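Local coordinates for StAR-related lipid transfer protein 13 (Homo sapiens, PDB 2PSO), which stimulates the GTPase activity of RhoA, and perhaps of Cdc42, and carries a lipid-binding START domain, at residues 80-86 with 186-191; 89-94 with 221-225. One frame throughout, in Å; residues are numbered along the deposited sequence.

In the fold
Contact 1 pairs strand 76-83 with strand 188-196, and contact 2 brings together the helices that follow these strands in the chain, 87-96 and 209-223; all four segments belong to the START domain. Both contacts are partly buried. In contact 1 the bonds are mainly backbone hydrogen bonds of an antiparallel pair, with V81, V83, S188 and L190 turned to the buried, helix-covered face and E82 and E84 exposed. Contact 2 has no backbone-to-backbone bonds across it: V90, V94 and I221 make its buried side, and a stacked arginine its partly exposed one. The two meet where A85 and V83 touch F225 and where the carbonyl of A85 packs on V90.

Contact 1: residues 80-86 with 186-191; sequences SVEVEAP and GKSRLT
The guanidinium of R189 lies with one face over S80 CB and the backbone N of V81, while E82 N approaches it obliquely. This is an antiparallel beta pair of the START domain, strand 76-83 against strand 188-196, the short segments running at 153° to one another. R189 gets there by folding its chain at chi2 and chi3, which carries the flat group back across the neighbouring strand, and NH2 comes 3.3 Å from S80 CB. On this same face of the sheet S80 and T191 join hydroxyl to hydroxyl, OG to OG1 at 2.9 Å.

V81 with L190 and V83 with S188 are the hydrogen-bonded pairs, each closed by two backbone bonds. V83 N to S188 O, at 2.6 Å with 169° at the hydrogen, is nearly straight. The side chains of V81, V83, S188 and L190 share the opposite face, where helix 209-223 packs on V81 and L190, and V90 of helix 87-96 on V83 and S188. L190 CB touches two valine methyls, V81 CG2 and V83 CG1; V81 lies alongside it, pointing the same way, whereas V83 crosses it at a slant.

Beyond the strands, the chain makes an inverse gamma turn about E84, with a weak bond from A85 N to V83 O. The E84 side chain bends at chi2 and runs beside K187, laying the carboxylate against the lysine methylenes, OE1 3.3 Å from CE. The charged ends stay beyond salt-bridge range, OE1 to NZ being 4.3 Å, so any attraction between them is probably modest.

Past this turn, just before helix 87-96, A85 O is reached by the hydroxyl of S188. With that hydroxyl beside its own backbone N (chi1 -58°), S188 OG donates to A85 O at 2.7 Å, in the plane of the carbonyl.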
loop_
_atom_site.group_PDB
_atom_site.type_symbol
_atom_site.label_atom_id
_atom_site.label_comp_id
_atom_site.label_asym_id
_atom_site.label_seq_id
_atom_site.Cartn_x
_atom_site.Cartn_y
_atom_site.Cartn_z
ATOM N N SER A 80 5.588 5.614 -5.140
ATOM C CA SER A 80 6.749 5.085 -5.876
ATOM C C SER A 80 8.116 5.333 -5.248
ATOM O O SER A 80 8.280 6.232 -4.421
ATOM C CB SER A 80 6.792 5.678 -7.255
ATOM O OG SER A 80 5.929 4.954 -8.075
ATOM N N VAL A 81 9.092 4.517 -5.654
ATOM C CA VAL A 81 10.500 4.746 -5.372
ATOM C C VAL A 81 11.317 4.023 -6.406
ATOM O O VAL A 81 10.822 3.126 -7.095
ATOM C CB VAL A 81 10.950 4.146 -4.049
ATOM C CG1 VAL A 81 10.753 5.108 -2.885
ATOM C CG2 VAL A 81 10.272 2.838 -3.828
ATOM N N GLU A 82 12.580 4.426 -6.513
ATOM C CA GLU A 82 13.566 3.676 -7.261
ATOM C C GLU A 82 14.351 2.861 -6.229
ATOM O O GLU A 82 14.836 3.405 -5.235
ATOM C CB GLU A 82 14.473 4.618 -8.060
ATOM C CG GLU A 82 15.379 3.893 -9.065
ATOM C CD GLU A 82 16.398 4.803 -9.774
ATOM O OE1 GLU A 82 15.976 5.751 -10.476
ATOM O OE2 GLU A 82 17.624 4.553 -9.643
ATOM N N VAL A 83 14.448 1.551 -6.421
ATOM C CA VAL A 83 15.195 0.751 -5.452
ATOM C C VAL A 83 16.376 0.040 -6.086
ATOM O O VAL A 83 16.267 -0.482 -7.200
ATOM C CB VAL A 83 14.292 -0.225 -4.655
ATOM C CG1 VAL A 83 13.069 -0.568 -5.440
ATOM C CG2 VAL A 83 15.053 -1.482 -4.260
ATOM N N GLU A 84 17.503 0.059 -5.365
ATOM C CA GLU A 84 18.781 -0.528 -5.812
ATOM C C GLU A 84 18.836 -2.057 -5.734
ATOM O O GLU A 84 19.663 -2.610 -5.010
ATOM C CB GLU A 84 19.943 0.040 -4.981
ATOM C CG GLU A 84 20.145 1.557 -5.100
ATOM C CD GLU A 84 20.498 1.995 -6.514
ATOM O OE1 GLU A 84 21.572 1.581 -7.011
ATOM O OE2 GLU A 84 19.694 2.754 -7.118
ATOM N N ALA A 85 17.970 -2.725 -6.486
ATOM C CA ALA A 85 17.941 -4.175 -6.556
ATOM C C ALA A 85 17.038 -4.557 -7.732
ATOM O O ALA A 85 16.069 -3.862 -8.027
ATOM C CB ALA A 85 17.405 -4.760 -5.249
ATOM N N PRO A 86 17.350 -5.666 -8.411
ATOM C CA PRO A 86 16.541 -6.117 -9.544
ATOM C C PRO A 86 15.154 -6.556 -9.066
ATOM O O PRO A 86 14.983 -6.841 -7.870
ATOM C CB PRO A 86 17.321 -7.321 -10.064
ATOM C CG PRO A 86 18.151 -7.764 -8.920
ATOM C CD PRO A 86 18.473 -6.568 -8.117
ATOM N N GLY A 186 20.272 -3.430 -13.034
ATOM C CA GLY A 186 19.934 -4.117 -11.779
ATOM C C GLY A 186 19.267 -3.234 -10.730
ATOM O O GLY A 186 19.534 -3.372 -9.537
ATOM N N LYS A 187 18.421 -2.309 -11.177
ATOM C CA LYS A 187 17.615 -1.505 -10.266
ATOM C C LYS A 187 16.133 -1.667 -10.613
ATOM O O LYS A 187 15.780 -2.207 -11.667
ATOM C CB LYS A 187 18.019 -0.032 -10.338
ATOM C CG LYS A 187 19.344 0.298 -9.690
ATOM C CD LYS A 187 19.892 1.612 -10.245
ATOM C CE LYS A 187 21.426 1.593 -10.311
ATOM N NZ LYS A 187 22.017 2.711 -11.118
ATOM N N SER A 188 15.262 -1.204 -9.733
ATOM C CA SER A 188 13.839 -1.311 -10.001
ATOM C C SER A 188 13.080 -0.067 -9.629
ATOM O O SER A 188 13.442 0.639 -8.676
ATOM C CB SER A 188 13.248 -2.468 -9.219
ATOM O OG SER A 188 13.907 -3.658 -9.565
ATOM N N ARG A 189 12.013 0.181 -10.380
ATOM C CA ARG A 189 10.987 1.135 -9.991
ATOM C C ARG A 189 9.930 0.321 -9.224
ATOM O O ARG A 189 9.323 -0.590 -9.777
ATOM C CB ARG A 189 10.397 1.796 -11.251
ATOM C CG ARG A 189 9.192 2.725 -11.050
ATOM C CD ARG A 189 9.470 4.180 -11.445
ATOM N NE ARG A 189 10.088 4.971 -10.371
ATOM C CZ ARG A 189 9.514 6.017 -9.769
ATOM N NH1 ARG A 189 10.162 6.679 -8.805
ATOM N NH2 ARG A 189 8.290 6.409 -10.137
ATOM N N LEU A 190 9.736 0.625 -7.949
ATOM C CA LEU A 190 8.701 -0.040 -7.176
ATOM C C LEU A 190 7.458 0.824 -7.065
ATOM O O LEU A 190 7.543 1.972 -6.658
ATOM C CB LEU A 190 9.226 -0.329 -5.775
ATOM C CG LEU A 190 8.226 -0.837 -4.716
ATOM C CD1 LEU A 190 7.553 -2.069 -5.144
ATOM C CD2 LEU A 190 8.963 -1.084 -3.424
ATOM N N THR A 191 6.296 0.291 -7.404
ATOM C CA THR A 191 5.072 1.075 -7.284
ATOM C C THR A 191 4.003 0.319 -6.520
ATOM O O THR A 191 3.590 -0.771 -6.924
ATOM C CB THR A 191 4.519 1.454 -8.654
ATOM O OG1 THR A 191 5.409 2.380 -9.286
ATOM C CG2 THR A 191 3.146 2.089 -8.536
#

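Contact 2: residues 89-94 with 221-225; sequences VVLNRV and IRNSF
R93 lays its guanidinium over one face of the F225 ring in a cation-pi stack, with CZ 3.9 Å from the ring centroid and the two planes tilted by 22°. NH2 stands above the middle of the ring. The same nitrogen is also drawn to S224, making two weak bonds: one to OG at 2.9 Å, which lies at the edge of the guanidinium, and one to the backbone O at 3.0 Å. Neither is straight, with angles near 130° at the hydrogen.

Alongside the stack, V89 CG1 reaches F225 CE2 at 3.5 Å, approaching the ring obliquely, and V90 CA also comes at a slant. Deeper in, V94 CG2 meets I221 CD1 at 3.9 Å, while V90 CG1 touches I221 CG2 more loosely. These contacts join helix 87-96 to the last turn of helix 209-223 and the residues just after it; this is the C-terminal helix of the START fold, which in this family packs over the curved sheet and closes the lipid-binding cavity. Sheet residues lie behind both helices: V83 under V90 and F225, and L190 under I221.

An alanine in place of F225 would probably lose the surface that keeps the guanidinium of R93 flat, leaving it freer to turn, and would open a gap beside V89 CG1.

S224 is positioned from within its own segment, R93 also from E97. S224 OG, turned between its own backbone N and carbonyl carbon (chi1 74°), donates to I221 O at 2.8 Å, which holds the hydroxyl in front of R93. R93 itself bends at chi2 and chi3, bringing its flat end over the ring, and its main polar partner is E97, whose OE1 forms a salt bridge with NE.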
loop_
_atom_site.group_PDB
_atom_site.type_symbol
_atom_site.label_atom_id
_atom_site.label_comp_id
_atom_site.label_asym_id
_atom_site.label_seq_id
_atom_site.Cartn_x
_atom_site.Cartn_y
_atom_site.Cartn_z
ATOM N N VAL A 89 14.216 -9.813 -6.830
ATOM C CA VAL A 89 14.734 -9.572 -5.469
ATOM C C VAL A 89 13.812 -8.684 -4.649
ATOM O O VAL A 89 13.300 -9.118 -3.633
ATOM C CB VAL A 89 16.141 -8.929 -5.493
ATOM C CG1 VAL A 89 16.603 -8.630 -4.077
ATOM C CG2 VAL A 89 17.115 -9.850 -6.230
ATOM N N VAL A 90 13.571 -7.462 -5.115
ATOM C CA VAL A 90 12.588 -6.565 -4.486
ATOM C C VAL A 90 11.252 -7.235 -4.149
ATOM O O VAL A 90 10.622 -6.918 -3.123
ATOM C CB VAL A 90 12.269 -5.368 -5.396
ATOM C CG1 VAL A 90 11.446 -4.337 -4.641
ATOM C CG2 VAL A 90 13.570 -4.752 -5.924
ATOM N N LEU A 91 10.826 -8.150 -5.022
ATOM C CA LEU A 91 9.602 -8.876 -4.830
ATOM C C LEU A 91 9.716 -9.793 -3.620
ATOM O O LEU A 91 8.811 -9.865 -2.800
ATOM C CB LEU A 91 9.262 -9.641 -6.109
ATOM C CG LEU A 91 8.059 -10.604 -6.240
ATOM C CD1 LEU A 91 8.419 -11.857 -5.553
ATOM C CD2 LEU A 91 6.729 -10.083 -5.728
ATOM N N ASN A 92 10.840 -10.474 -3.488
ATOM C CA ASN A 92 11.023 -11.365 -2.371
ATOM C C ASN A 92 11.114 -10.492 -1.129
ATOM O O ASN A 92 10.673 -10.883 -0.035
ATOM C CB ASN A 92 12.295 -12.190 -2.525
ATOM C CG ASN A 92 12.537 -13.090 -1.321
ATOM O OD1 ASN A 92 11.845 -14.098 -1.160
ATOM N ND2 ASN A 92 13.486 -12.700 -0.433
ATOM N N ARG A 93 11.654 -9.294 -1.293
ATOM C CA ARG A 93 11.800 -8.436 -0.143
ATOM C C ARG A 93 10.430 -8.064 0.373
ATOM O O ARG A 93 10.253 -7.950 1.600
ATOM C CB ARG A 93 12.589 -7.175 -0.471
ATOM C CG ARG A 93 12.764 -6.241 0.719
ATOM C CD ARG A 93 13.350 -6.934 1.972
ATOM N NE ARG A 93 14.637 -7.576 1.750
ATOM C CZ ARG A 93 15.759 -6.915 1.480
ATOM N NH1 ARG A 93 16.883 -7.564 1.272
ATOM N NH2 ARG A 93 15.763 -5.598 1.391
ATOM N N VAL A 94 9.448 -7.882 -0.534
ATOM C CA VAL A 94 8.116 -7.526 -0.047
ATOM C C VAL A 94 7.401 -8.802 0.426
ATOM O O VAL A 94 6.646 -8.803 1.396
ATOM C CB VAL A 94 7.263 -6.856 -1.121
ATOM C CG1 VAL A 94 5.871 -6.617 -0.586
ATOM C CG2 VAL A 94 7.877 -5.574 -1.575
ATOM N N ILE A 221 11.128 0.094 2.182
ATOM C CA ILE A 221 11.533 -1.015 1.345
ATOM C C ILE A 221 12.803 -0.639 0.621
ATOM O O ILE A 221 13.744 -1.440 0.549
ATOM C CB ILE A 221 10.492 -1.362 0.326
ATOM C CG1 ILE A 221 9.287 -2.010 1.034
ATOM C CG2 ILE A 221 11.121 -2.274 -0.730
ATOM C CD1 ILE A 221 8.066 -2.130 0.191
ATOM N N ARG A 222 12.854 0.594 0.120
ATOM C CA ARG A 222 14.043 1.050 -0.571
ATOM C C ARG A 222 15.247 1.074 0.360
ATOM O O ARG A 222 16.277 0.456 0.057
ATOM C CB ARG A 222 13.818 2.418 -1.173
ATOM C CG ARG A 222 15.012 2.966 -1.883
ATOM C CD ARG A 222 14.834 4.452 -2.039
ATOM N NE ARG A 222 14.655 5.095 -0.741
ATOM C CZ ARG A 222 14.162 6.316 -0.580
ATOM N NH1 ARG A 222 13.787 7.029 -1.634
ATOM N NH2 ARG A 222 14.040 6.824 0.636
ATOM N N ASN A 223 15.106 1.750 1.499
ATOM C CA ASN A 223 16.185 1.829 2.472
ATOM C C ASN A 223 16.753 0.478 2.876
ATOM O O ASN A 223 17.943 0.351 3.137
ATOM C CB ASN A 223 15.747 2.572 3.722
ATOM C CG ASN A 223 15.368 4.016 3.438
ATOM O OD1 ASN A 223 15.768 4.601 2.423
ATOM N ND2 ASN A 223 14.571 4.595 4.330
ATOM N N SER A 224 15.917 -0.547 2.905
ATOM C CA SER A 224 16.381 -1.842 3.365
ATOM C C SER A 224 17.310 -2.542 2.355
ATOM O O SER A 224 17.736 -3.679 2.580
ATOM C CB SER A 224 15.201 -2.732 3.724
ATOM O OG SER A 224 14.579 -3.176 2.538
ATOM N N PHE A 225 17.641 -1.852 1.264
ATOM C CA PHE A 225 18.603 -2.354 0.297
ATOM C C PHE A 225 19.792 -1.422 0.223
ATOM O O PHE A 225 20.612 -1.520 -0.685
ATOM C CB PHE A 225 17.991 -2.411 -1.095
ATOM C CG PHE A 225 17.215 -3.644 -1.381
ATOM C CD1 PHE A 225 15.827 -3.596 -1.461
ATOM C CD2 PHE A 225 17.861 -4.843 -1.610
ATOM C CE1 PHE A 225 15.088 -4.727 -1.754
ATOM C CE2 PHE A 225 17.148 -5.978 -1.895
ATOM C CZ PHE A 225 15.749 -5.924 -1.967
#